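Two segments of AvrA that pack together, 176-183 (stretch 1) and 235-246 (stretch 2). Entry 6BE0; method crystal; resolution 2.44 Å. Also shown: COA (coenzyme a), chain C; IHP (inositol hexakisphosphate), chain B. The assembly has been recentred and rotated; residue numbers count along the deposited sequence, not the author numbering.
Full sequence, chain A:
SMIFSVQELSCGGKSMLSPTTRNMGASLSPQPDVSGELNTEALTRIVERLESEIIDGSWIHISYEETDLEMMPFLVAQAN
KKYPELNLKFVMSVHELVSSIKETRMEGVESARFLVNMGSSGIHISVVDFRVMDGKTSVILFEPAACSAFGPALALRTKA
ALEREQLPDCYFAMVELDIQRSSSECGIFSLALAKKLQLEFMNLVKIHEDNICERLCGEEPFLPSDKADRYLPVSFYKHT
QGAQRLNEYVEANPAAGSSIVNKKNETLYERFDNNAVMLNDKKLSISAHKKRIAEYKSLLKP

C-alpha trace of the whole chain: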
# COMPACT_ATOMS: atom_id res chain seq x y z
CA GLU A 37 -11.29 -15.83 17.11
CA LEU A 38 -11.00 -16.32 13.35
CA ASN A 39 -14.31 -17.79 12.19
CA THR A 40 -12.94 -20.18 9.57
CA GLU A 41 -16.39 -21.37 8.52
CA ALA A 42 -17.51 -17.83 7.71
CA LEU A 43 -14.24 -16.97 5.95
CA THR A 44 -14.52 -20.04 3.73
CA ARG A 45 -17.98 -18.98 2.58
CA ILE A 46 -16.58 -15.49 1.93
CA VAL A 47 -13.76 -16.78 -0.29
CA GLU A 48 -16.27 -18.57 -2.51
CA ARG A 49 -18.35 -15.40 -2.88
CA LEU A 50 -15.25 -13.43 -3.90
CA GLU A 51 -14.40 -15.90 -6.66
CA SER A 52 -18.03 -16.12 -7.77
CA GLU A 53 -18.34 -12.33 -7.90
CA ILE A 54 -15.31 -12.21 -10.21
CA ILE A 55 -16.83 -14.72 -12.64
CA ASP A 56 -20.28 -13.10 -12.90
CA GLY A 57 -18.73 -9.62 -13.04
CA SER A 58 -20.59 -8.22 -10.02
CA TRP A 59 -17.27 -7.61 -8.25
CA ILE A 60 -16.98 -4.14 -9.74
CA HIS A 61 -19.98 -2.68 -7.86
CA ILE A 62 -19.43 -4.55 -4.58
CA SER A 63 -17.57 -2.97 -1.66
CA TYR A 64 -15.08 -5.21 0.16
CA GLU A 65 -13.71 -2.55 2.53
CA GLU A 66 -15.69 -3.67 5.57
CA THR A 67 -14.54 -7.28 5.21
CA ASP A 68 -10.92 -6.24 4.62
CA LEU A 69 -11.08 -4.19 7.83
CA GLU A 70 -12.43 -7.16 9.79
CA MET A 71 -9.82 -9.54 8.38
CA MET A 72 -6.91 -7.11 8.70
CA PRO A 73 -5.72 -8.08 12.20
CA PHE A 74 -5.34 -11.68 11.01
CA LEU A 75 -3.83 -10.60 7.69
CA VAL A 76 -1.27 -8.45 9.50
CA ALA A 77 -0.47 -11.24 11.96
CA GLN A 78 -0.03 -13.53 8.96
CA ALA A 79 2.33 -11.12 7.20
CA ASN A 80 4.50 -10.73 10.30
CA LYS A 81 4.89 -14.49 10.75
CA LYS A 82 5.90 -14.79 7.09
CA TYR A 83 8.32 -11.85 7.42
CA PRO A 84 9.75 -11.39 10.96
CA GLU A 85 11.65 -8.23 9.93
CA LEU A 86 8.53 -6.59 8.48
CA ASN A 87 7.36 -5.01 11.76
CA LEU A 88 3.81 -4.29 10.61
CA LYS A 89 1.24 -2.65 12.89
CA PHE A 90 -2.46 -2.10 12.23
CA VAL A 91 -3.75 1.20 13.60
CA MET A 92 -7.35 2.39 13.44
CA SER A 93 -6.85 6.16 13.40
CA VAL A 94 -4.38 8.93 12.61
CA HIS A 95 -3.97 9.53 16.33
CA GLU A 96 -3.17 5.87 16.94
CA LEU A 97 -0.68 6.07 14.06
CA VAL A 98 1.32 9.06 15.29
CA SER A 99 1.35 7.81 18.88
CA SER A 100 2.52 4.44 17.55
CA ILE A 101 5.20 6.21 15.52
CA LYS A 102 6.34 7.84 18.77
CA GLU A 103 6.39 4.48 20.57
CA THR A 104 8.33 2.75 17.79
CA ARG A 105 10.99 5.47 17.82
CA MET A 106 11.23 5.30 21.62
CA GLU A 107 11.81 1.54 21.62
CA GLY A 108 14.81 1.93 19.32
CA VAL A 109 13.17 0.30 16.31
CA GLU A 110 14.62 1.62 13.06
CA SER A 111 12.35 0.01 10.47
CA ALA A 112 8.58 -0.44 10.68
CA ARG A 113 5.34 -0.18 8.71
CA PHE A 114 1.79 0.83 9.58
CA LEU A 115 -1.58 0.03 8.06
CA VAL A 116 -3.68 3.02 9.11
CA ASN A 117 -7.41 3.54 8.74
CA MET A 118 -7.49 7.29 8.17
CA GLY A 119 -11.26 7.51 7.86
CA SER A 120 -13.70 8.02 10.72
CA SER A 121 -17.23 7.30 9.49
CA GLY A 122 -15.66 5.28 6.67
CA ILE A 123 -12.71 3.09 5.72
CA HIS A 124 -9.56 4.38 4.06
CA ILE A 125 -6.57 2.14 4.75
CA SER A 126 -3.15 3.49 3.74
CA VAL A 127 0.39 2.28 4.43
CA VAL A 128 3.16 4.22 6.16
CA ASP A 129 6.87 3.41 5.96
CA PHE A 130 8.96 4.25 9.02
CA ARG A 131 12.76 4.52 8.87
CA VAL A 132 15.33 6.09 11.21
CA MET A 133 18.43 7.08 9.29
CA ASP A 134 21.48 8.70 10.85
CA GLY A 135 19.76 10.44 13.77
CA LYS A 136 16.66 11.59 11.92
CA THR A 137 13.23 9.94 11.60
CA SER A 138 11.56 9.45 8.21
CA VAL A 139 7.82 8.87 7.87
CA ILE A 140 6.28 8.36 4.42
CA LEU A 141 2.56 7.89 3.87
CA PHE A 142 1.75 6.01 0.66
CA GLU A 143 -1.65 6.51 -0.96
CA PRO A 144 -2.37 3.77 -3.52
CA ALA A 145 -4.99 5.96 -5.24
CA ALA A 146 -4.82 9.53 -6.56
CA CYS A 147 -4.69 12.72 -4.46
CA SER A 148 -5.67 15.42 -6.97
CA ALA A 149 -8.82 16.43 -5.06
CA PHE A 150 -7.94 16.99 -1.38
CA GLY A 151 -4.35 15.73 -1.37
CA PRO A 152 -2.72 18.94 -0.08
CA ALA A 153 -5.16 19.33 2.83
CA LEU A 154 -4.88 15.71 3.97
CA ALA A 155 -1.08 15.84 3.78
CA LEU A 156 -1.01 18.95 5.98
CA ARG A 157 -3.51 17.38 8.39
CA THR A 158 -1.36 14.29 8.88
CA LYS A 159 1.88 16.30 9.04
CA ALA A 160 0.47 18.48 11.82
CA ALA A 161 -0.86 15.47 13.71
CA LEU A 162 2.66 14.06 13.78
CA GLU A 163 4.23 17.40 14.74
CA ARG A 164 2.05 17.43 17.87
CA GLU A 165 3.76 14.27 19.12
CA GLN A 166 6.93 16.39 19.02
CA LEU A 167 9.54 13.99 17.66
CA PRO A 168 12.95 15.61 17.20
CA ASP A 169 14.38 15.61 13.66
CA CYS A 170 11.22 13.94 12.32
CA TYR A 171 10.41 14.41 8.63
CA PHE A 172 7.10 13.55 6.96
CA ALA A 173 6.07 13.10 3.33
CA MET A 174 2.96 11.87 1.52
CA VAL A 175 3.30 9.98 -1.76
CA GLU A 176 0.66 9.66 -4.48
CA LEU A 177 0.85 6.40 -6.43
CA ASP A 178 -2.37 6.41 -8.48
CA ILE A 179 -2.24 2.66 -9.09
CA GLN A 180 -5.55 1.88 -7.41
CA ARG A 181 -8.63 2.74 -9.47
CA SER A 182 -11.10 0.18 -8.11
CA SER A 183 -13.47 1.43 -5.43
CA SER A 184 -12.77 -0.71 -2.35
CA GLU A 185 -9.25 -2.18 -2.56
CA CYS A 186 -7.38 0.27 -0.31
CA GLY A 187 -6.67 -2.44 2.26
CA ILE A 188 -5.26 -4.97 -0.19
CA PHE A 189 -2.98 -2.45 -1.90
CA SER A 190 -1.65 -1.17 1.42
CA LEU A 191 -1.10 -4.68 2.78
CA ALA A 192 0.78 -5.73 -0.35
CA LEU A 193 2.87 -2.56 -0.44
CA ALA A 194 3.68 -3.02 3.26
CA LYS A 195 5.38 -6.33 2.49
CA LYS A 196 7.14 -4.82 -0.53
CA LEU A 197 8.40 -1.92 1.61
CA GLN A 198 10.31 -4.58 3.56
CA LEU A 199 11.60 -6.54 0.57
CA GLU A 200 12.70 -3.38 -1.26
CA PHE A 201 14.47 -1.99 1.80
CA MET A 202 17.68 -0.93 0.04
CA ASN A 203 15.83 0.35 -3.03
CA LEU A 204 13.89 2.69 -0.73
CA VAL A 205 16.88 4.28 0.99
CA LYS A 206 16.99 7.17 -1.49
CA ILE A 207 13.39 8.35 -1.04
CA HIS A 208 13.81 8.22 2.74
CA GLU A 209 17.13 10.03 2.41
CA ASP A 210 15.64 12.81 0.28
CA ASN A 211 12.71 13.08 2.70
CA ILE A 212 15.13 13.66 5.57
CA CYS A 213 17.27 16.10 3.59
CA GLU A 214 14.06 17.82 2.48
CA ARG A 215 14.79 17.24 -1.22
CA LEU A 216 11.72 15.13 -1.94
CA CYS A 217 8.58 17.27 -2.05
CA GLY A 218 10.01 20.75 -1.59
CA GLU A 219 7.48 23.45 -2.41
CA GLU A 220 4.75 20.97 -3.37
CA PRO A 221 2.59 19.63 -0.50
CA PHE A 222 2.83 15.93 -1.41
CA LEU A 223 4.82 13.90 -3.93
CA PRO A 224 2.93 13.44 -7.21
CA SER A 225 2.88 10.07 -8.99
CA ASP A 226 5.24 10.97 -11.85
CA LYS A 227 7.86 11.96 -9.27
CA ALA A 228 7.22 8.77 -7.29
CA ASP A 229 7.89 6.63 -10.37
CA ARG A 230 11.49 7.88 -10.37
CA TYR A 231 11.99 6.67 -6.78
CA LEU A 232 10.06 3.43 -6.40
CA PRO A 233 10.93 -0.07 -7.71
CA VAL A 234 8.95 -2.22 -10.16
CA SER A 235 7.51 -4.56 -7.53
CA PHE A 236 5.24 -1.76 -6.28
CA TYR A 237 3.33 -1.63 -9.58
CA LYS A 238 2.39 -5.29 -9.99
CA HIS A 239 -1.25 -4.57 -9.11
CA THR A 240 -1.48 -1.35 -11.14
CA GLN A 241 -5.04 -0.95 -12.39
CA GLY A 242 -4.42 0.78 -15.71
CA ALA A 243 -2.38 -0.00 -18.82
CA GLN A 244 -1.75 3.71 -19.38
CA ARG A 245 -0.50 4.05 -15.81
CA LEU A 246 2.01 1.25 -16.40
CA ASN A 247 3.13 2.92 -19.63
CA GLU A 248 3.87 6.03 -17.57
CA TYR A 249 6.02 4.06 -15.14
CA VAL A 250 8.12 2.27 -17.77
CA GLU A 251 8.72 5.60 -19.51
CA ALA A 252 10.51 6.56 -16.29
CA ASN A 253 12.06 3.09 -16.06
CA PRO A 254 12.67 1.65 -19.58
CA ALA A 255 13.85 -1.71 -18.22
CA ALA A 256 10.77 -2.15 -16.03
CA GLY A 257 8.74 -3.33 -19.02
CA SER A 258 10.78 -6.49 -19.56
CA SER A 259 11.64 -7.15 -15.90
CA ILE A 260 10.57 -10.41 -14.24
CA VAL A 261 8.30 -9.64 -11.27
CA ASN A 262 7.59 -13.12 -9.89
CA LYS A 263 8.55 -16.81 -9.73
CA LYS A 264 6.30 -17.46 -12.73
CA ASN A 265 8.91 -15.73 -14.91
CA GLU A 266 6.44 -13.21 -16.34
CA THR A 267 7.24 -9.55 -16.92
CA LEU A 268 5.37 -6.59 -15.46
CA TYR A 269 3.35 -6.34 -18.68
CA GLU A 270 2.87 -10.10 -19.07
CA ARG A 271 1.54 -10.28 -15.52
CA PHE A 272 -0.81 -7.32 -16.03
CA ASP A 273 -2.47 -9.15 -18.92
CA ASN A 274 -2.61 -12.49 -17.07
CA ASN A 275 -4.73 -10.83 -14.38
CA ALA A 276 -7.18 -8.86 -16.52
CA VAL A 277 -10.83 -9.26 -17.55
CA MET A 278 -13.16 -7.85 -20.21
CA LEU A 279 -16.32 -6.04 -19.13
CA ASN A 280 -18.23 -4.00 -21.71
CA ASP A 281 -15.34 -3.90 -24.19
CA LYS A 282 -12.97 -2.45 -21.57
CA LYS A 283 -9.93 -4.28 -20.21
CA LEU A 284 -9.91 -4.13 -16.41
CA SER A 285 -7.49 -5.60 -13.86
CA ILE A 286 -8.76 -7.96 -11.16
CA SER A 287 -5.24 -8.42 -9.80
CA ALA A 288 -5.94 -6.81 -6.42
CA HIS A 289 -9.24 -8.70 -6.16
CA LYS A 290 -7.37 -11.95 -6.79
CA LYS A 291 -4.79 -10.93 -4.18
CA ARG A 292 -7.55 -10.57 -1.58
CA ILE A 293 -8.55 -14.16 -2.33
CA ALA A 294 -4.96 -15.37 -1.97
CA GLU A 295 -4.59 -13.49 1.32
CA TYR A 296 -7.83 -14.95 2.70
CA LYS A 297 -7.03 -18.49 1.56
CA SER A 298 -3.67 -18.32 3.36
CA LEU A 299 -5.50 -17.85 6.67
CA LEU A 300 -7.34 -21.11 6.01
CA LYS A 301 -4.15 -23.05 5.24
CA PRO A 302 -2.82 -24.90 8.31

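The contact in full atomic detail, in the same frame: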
# COMPACT_ATOMS: atom_id res chain seq x y z
N GLU A 176 1.74 10.10 -3.61
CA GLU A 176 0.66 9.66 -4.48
C GLU A 176 1.18 8.60 -5.43
O GLU A 176 2.22 8.79 -6.07
CB GLU A 176 0.09 10.85 -5.25
CG GLU A 176 -1.00 10.50 -6.26
CD GLU A 176 -1.30 11.65 -7.20
OE1 GLU A 176 -0.35 12.17 -7.83
OE2 GLU A 176 -2.49 12.03 -7.32
N LEU A 177 0.46 7.48 -5.53
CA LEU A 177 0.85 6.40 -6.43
C LEU A 177 -0.06 6.33 -7.65
O LEU A 177 0.40 6.11 -8.77
CB LEU A 177 0.85 5.06 -5.69
CG LEU A 177 1.85 4.92 -4.54
CD1 LEU A 177 1.78 3.51 -3.95
CD2 LEU A 177 3.28 5.23 -4.99
N ASP A 178 -1.36 6.52 -7.42
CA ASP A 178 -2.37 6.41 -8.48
C ASP A 178 -2.22 5.10 -9.24
O ASP A 178 -2.05 5.09 -10.45
CB ASP A 178 -2.27 7.59 -9.45
CG ASP A 178 -3.43 7.65 -10.43
OD1 ASP A 178 -4.54 7.20 -10.07
OD2 ASP A 178 -3.24 8.14 -11.56
N ILE A 179 -2.26 3.99 -8.50
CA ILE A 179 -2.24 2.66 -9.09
C ILE A 179 -3.52 1.91 -8.73
O ILE A 179 -3.85 0.91 -9.37
CB ILE A 179 -1.01 1.85 -8.63
CG1 ILE A 179 -0.94 1.81 -7.10
CG2 ILE A 179 0.26 2.46 -9.22
CD1 ILE A 179 0.10 0.84 -6.57
N GLN A 180 -4.23 2.39 -7.72
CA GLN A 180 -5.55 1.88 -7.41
C GLN A 180 -6.60 2.73 -8.11
O GLN A 180 -6.58 3.96 -8.02
CB GLN A 180 -5.81 1.87 -5.90
CG GLN A 180 -7.23 1.42 -5.53
CD GLN A 180 -7.57 1.68 -4.08
OE1 GLN A 180 -6.70 1.75 -3.22
NE2 GLN A 180 -8.87 1.82 -3.80
N ARG A 181 -7.52 2.07 -8.79
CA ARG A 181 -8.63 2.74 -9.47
C ARG A 181 -9.95 2.11 -9.06
O ARG A 181 -11.00 2.75 -9.14
CB ARG A 181 -8.45 2.67 -10.99
CG ARG A 181 -7.08 3.10 -11.48
CD ARG A 181 -6.85 4.59 -11.29
NE ARG A 181 -5.50 5.00 -11.67
CZ ARG A 181 -5.04 5.04 -12.91
NH1 ARG A 181 -5.81 4.68 -13.93
NH2 ARG A 181 -3.80 5.44 -13.15
N SER A 182 -9.91 0.85 -8.61
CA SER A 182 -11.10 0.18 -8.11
C SER A 182 -11.55 0.86 -6.82
O SER A 182 -10.80 1.61 -6.21
CB SER A 182 -10.84 -1.31 -7.88
OG SER A 182 -9.78 -1.51 -6.96
N SER A 183 -12.79 0.60 -6.42
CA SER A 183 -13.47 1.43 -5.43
C SER A 183 -13.19 1.06 -3.97
O SER A 183 -13.32 1.91 -3.09
CB SER A 183 -14.98 1.37 -5.67
OG SER A 183 -15.46 0.04 -5.59
N SER A 235 8.36 -3.66 -8.30
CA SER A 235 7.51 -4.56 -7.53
C SER A 235 6.30 -3.86 -6.91
O SER A 235 5.34 -4.52 -6.50
CB SER A 235 8.32 -5.24 -6.43
OG SER A 235 8.86 -4.29 -5.53
N PHE A 236 6.34 -2.54 -6.84
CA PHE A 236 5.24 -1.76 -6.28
C PHE A 236 4.06 -1.65 -7.24
O PHE A 236 2.94 -1.36 -6.82
CB PHE A 236 5.73 -0.35 -5.91
CG PHE A 236 6.40 -0.28 -4.57
CD1 PHE A 236 7.39 -1.18 -4.23
CD2 PHE A 236 6.06 0.71 -3.66
CE1 PHE A 236 8.01 -1.12 -2.99
CE2 PHE A 236 6.68 0.78 -2.43
CZ PHE A 236 7.66 -0.13 -2.10
N TYR A 237 4.31 -1.89 -8.52
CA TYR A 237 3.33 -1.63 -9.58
C TYR A 237 2.73 -2.90 -10.17
O TYR A 237 2.13 -2.86 -11.24
CB TYR A 237 3.98 -0.81 -10.69
CG TYR A 237 4.47 0.53 -10.21
CD1 TYR A 237 3.74 1.68 -10.46
CD2 TYR A 237 5.66 0.65 -9.51
CE1 TYR A 237 4.17 2.91 -10.02
CE2 TYR A 237 6.10 1.88 -9.06
CZ TYR A 237 5.36 3.01 -9.32
OH TYR A 237 5.80 4.23 -8.89
N LYS A 238 2.88 -4.02 -9.48
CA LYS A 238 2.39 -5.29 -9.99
C LYS A 238 0.86 -5.31 -10.08
O LYS A 238 0.30 -5.95 -10.97
CB LYS A 238 2.88 -6.44 -9.11
CG LYS A 238 4.39 -6.58 -9.08
CD LYS A 238 4.84 -7.73 -8.18
CE LYS A 238 4.35 -9.07 -8.70
NZ LYS A 238 4.93 -10.21 -7.94
N HIS A 239 0.21 -4.60 -9.17
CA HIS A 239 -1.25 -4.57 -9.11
C HIS A 239 -1.84 -3.31 -9.74
O HIS A 239 -3.02 -3.02 -9.55
CB HIS A 239 -1.73 -4.68 -7.66
CG HIS A 239 -1.32 -5.95 -6.98
ND1 HIS A 239 -1.84 -7.18 -7.32
CD2 HIS A 239 -0.43 -6.18 -5.98
CE1 HIS A 239 -1.30 -8.11 -6.56
NE2 HIS A 239 -0.44 -7.53 -5.74
N THR A 240 -1.02 -2.57 -10.49
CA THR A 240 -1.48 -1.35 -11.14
C THR A 240 -2.73 -1.60 -11.97
O THR A 240 -2.76 -2.50 -12.80
CB THR A 240 -0.40 -0.74 -12.05
OG1 THR A 240 0.80 -0.54 -11.30
CG2 THR A 240 -0.86 0.59 -12.62
N GLN A 241 -3.76 -0.80 -11.72
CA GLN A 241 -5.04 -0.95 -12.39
C GLN A 241 -5.17 0.07 -13.51
O GLN A 241 -5.95 1.02 -13.42
CB GLN A 241 -6.18 -0.81 -11.38
CG GLN A 241 -6.25 -1.96 -10.39
CD GLN A 241 -7.20 -1.70 -9.23
OE1 GLN A 241 -7.38 -0.56 -8.81
NE2 GLN A 241 -7.80 -2.76 -8.72
N GLY A 242 -4.41 -0.13 -14.58
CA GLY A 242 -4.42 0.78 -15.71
C GLY A 242 -3.21 0.59 -16.60
O GLY A 242 -2.07 0.77 -16.17
N ALA A 243 -3.45 0.21 -17.85
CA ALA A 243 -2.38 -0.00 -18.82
C ALA A 243 -1.62 1.30 -19.08
O ALA A 243 -0.39 1.30 -19.20
CB ALA A 243 -2.93 -0.56 -20.11
N GLN A 244 -2.36 2.40 -19.17
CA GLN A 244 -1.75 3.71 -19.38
C GLN A 244 -0.83 4.06 -18.22
O GLN A 244 0.25 4.61 -18.42
CB GLN A 244 -2.83 4.78 -19.55
CG GLN A 244 -2.29 6.19 -19.78
CD GLN A 244 -1.46 6.30 -21.05
OE1 GLN A 244 -1.79 5.70 -22.07
NE2 GLN A 244 -0.38 7.06 -20.98
N ARG A 245 -1.28 3.75 -17.01
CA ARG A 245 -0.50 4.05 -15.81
C ARG A 245 0.82 3.29 -15.80
O ARG A 245 1.85 3.82 -15.36
CB ARG A 245 -1.31 3.70 -14.56
CG ARG A 245 -0.60 4.00 -13.24
CD ARG A 245 -0.34 5.49 -13.04
NE ARG A 245 0.49 5.73 -11.86
CZ ARG A 245 1.82 5.71 -11.86
NH1 ARG A 245 2.49 5.47 -12.97
NH2 ARG A 245 2.48 5.94 -10.73
N LEU A 246 0.80 2.05 -16.29
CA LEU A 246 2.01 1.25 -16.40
C LEU A 246 2.93 1.83 -17.46
O LEU A 246 4.15 1.84 -17.30
CB LEU A 246 1.68 -0.20 -16.72
CG LEU A 246 1.13 -1.07 -15.58
CD1 LEU A 246 0.76 -2.45 -16.10
CD2 LEU A 246 2.14 -1.19 -14.44
N1A COA C . -11.00 -1.48 -11.95
C2A COA C . -9.89 -1.54 -12.75
N3A COA C . -9.50 -0.44 -13.46
C4A COA C . -10.21 0.73 -13.38
C5A COA C . -11.30 0.79 -12.60
C6A COA C . -11.69 -0.33 -11.87
N6A COA C . -12.64 -0.88 -10.96
N7A COA C . -11.82 2.05 -12.69
C8A COA C . -11.03 2.76 -13.54
N9A COA C . -10.04 1.95 -13.98
C1B COA C . -8.98 2.26 -14.88
C2B COA C . -9.18 1.69 -16.05
O2B COA C . -8.43 0.45 -16.14
C3B COA C . -8.63 2.76 -17.14
O3B COA C . -7.21 2.74 -17.20
P3B COA C . -6.49 2.31 -18.58
O7A COA C . -6.67 0.83 -18.81
O8A COA C . -7.09 3.08 -19.73
O9A COA C . -5.01 2.63 -18.49
C4B COA C . -9.06 3.96 -16.68
O4B COA C . -8.97 3.83 -15.16
C5B COA C . -10.50 4.21 -17.10
O5B COA C . -11.02 5.35 -16.42
P1A COA C . -11.30 6.69 -17.25
O1A COA C . -10.38 6.77 -18.46
O2A COA C . -12.75 6.70 -17.70
O3A COA C . -11.04 7.95 -16.31
C1 IHP B . 5.41 -13.15 -3.53
C2 IHP B . 4.24 -12.19 -3.37
C3 IHP B . 3.40 -12.13 -4.63
C4 IHP B . 2.96 -13.51 -5.05
C5 IHP B . 4.19 -14.34 -5.38
C6 IHP B . 5.06 -14.51 -4.14
O11 IHP B . 6.02 -13.33 -2.26
P1 IHP B . 7.38 -12.56 -1.97
O21 IHP B . 7.37 -12.05 -0.54
O31 IHP B . 7.54 -11.37 -2.89
O41 IHP B . 8.54 -13.50 -2.16
O12 IHP B . 3.43 -12.58 -2.24
P2 IHP B . 3.31 -11.61 -0.99
O22 IHP B . 4.67 -11.19 -0.49
O32 IHP B . 2.54 -10.36 -1.36
O42 IHP B . 2.58 -12.32 0.13
O13 IHP B . 2.28 -11.27 -4.43
P3 IHP B . 2.21 -9.88 -5.19
O23 IHP B . 1.63 -8.83 -4.27
O33 IHP B . 3.59 -9.43 -5.63
O43 IHP B . 1.33 -10.00 -6.40
O14 IHP B . 2.03 -13.44 -6.15
P4 IHP B . 2.42 -13.03 -7.65
O24 IHP B . 1.39 -12.05 -8.18
O34 IHP B . 3.78 -12.38 -7.73
O44 IHP B . 2.39 -14.25 -8.54
O15 IHP B . 3.84 -15.62 -5.91
P5 IHP B . 4.82 -16.30 -6.96
O25 IHP B . 6.17 -15.62 -6.93
O35 IHP B . 4.97 -17.76 -6.62
O45 IHP B . 4.25 -16.18 -8.36
O16 IHP B . 4.40 -15.34 -3.19
P6 IHP B . 5.18 -16.54 -2.56
O26 IHP B . 4.22 -17.44 -1.82
O36 IHP B . 5.86 -17.34 -3.65
O46 IHP B . 6.22 -16.05 -1.59

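How does one glutamine hold so much of the first stretch? Gln 241 points its CA-to-CB bond toward it, and with chi1 m and chi2 t the chain reaches out nearly extended to place its amide against the backbone. Gln 241 OE1 accepts two nearly linear hydrogen bonds, from Arg 181 N at 2.6 Å and from Ser 182 N at 2.9 Å. Gln 241 NE2 donates to Ser 182 OG at 2.9 Å, with chi1 of Ser 182 at p. The backbone adds a further bond, Gln 241 N donating to Ile 179 O at 2.9 Å.

What does the bent side chain of Arg 245 achieve? Its chi1 is t, but chi2 is p, and the guanidinium lies with backbone carbonyls at its edge. Arg 245 NE and NH2 both donate to Leu 177 O, at 3.1 and 2.9 Å respectively, while a weak bond runs from Arg 245 NE to Asp 178 O at 3.0 Å.

Why can Arg 181 lie so near another arginine? Two successive m rotamers fold it back on its own stretch, where Arg 181 NE forms a salt bridge with Asp 178 OD1 at 2.9 Å and NH2 donates to Asp 178 O at 3.2 Å. That carbonyl therefore receives both arginines, whose like charges come within 4.5 Å between Arg 181 NH2 and Arg 245 NE. Arg 181 NH1 also makes a weak hydrogen bond to O4B of coenzyme A, at 3.5 Å.

What surrounds Ile 179? Buried with chi1 p and chi2 t, Ile 179 sets CG2 3.8 Å from Tyr 237 CD1, an apolar contact, and 3.7 Å from Thr 240 OG1. Ile 179 CD1 extends to 3.6 Å from Phe 236 O. The threonine hydroxyl is itself engaged, with Thr 240 OG1 donating to Tyr 237 O at 2.7 Å across a type I turn.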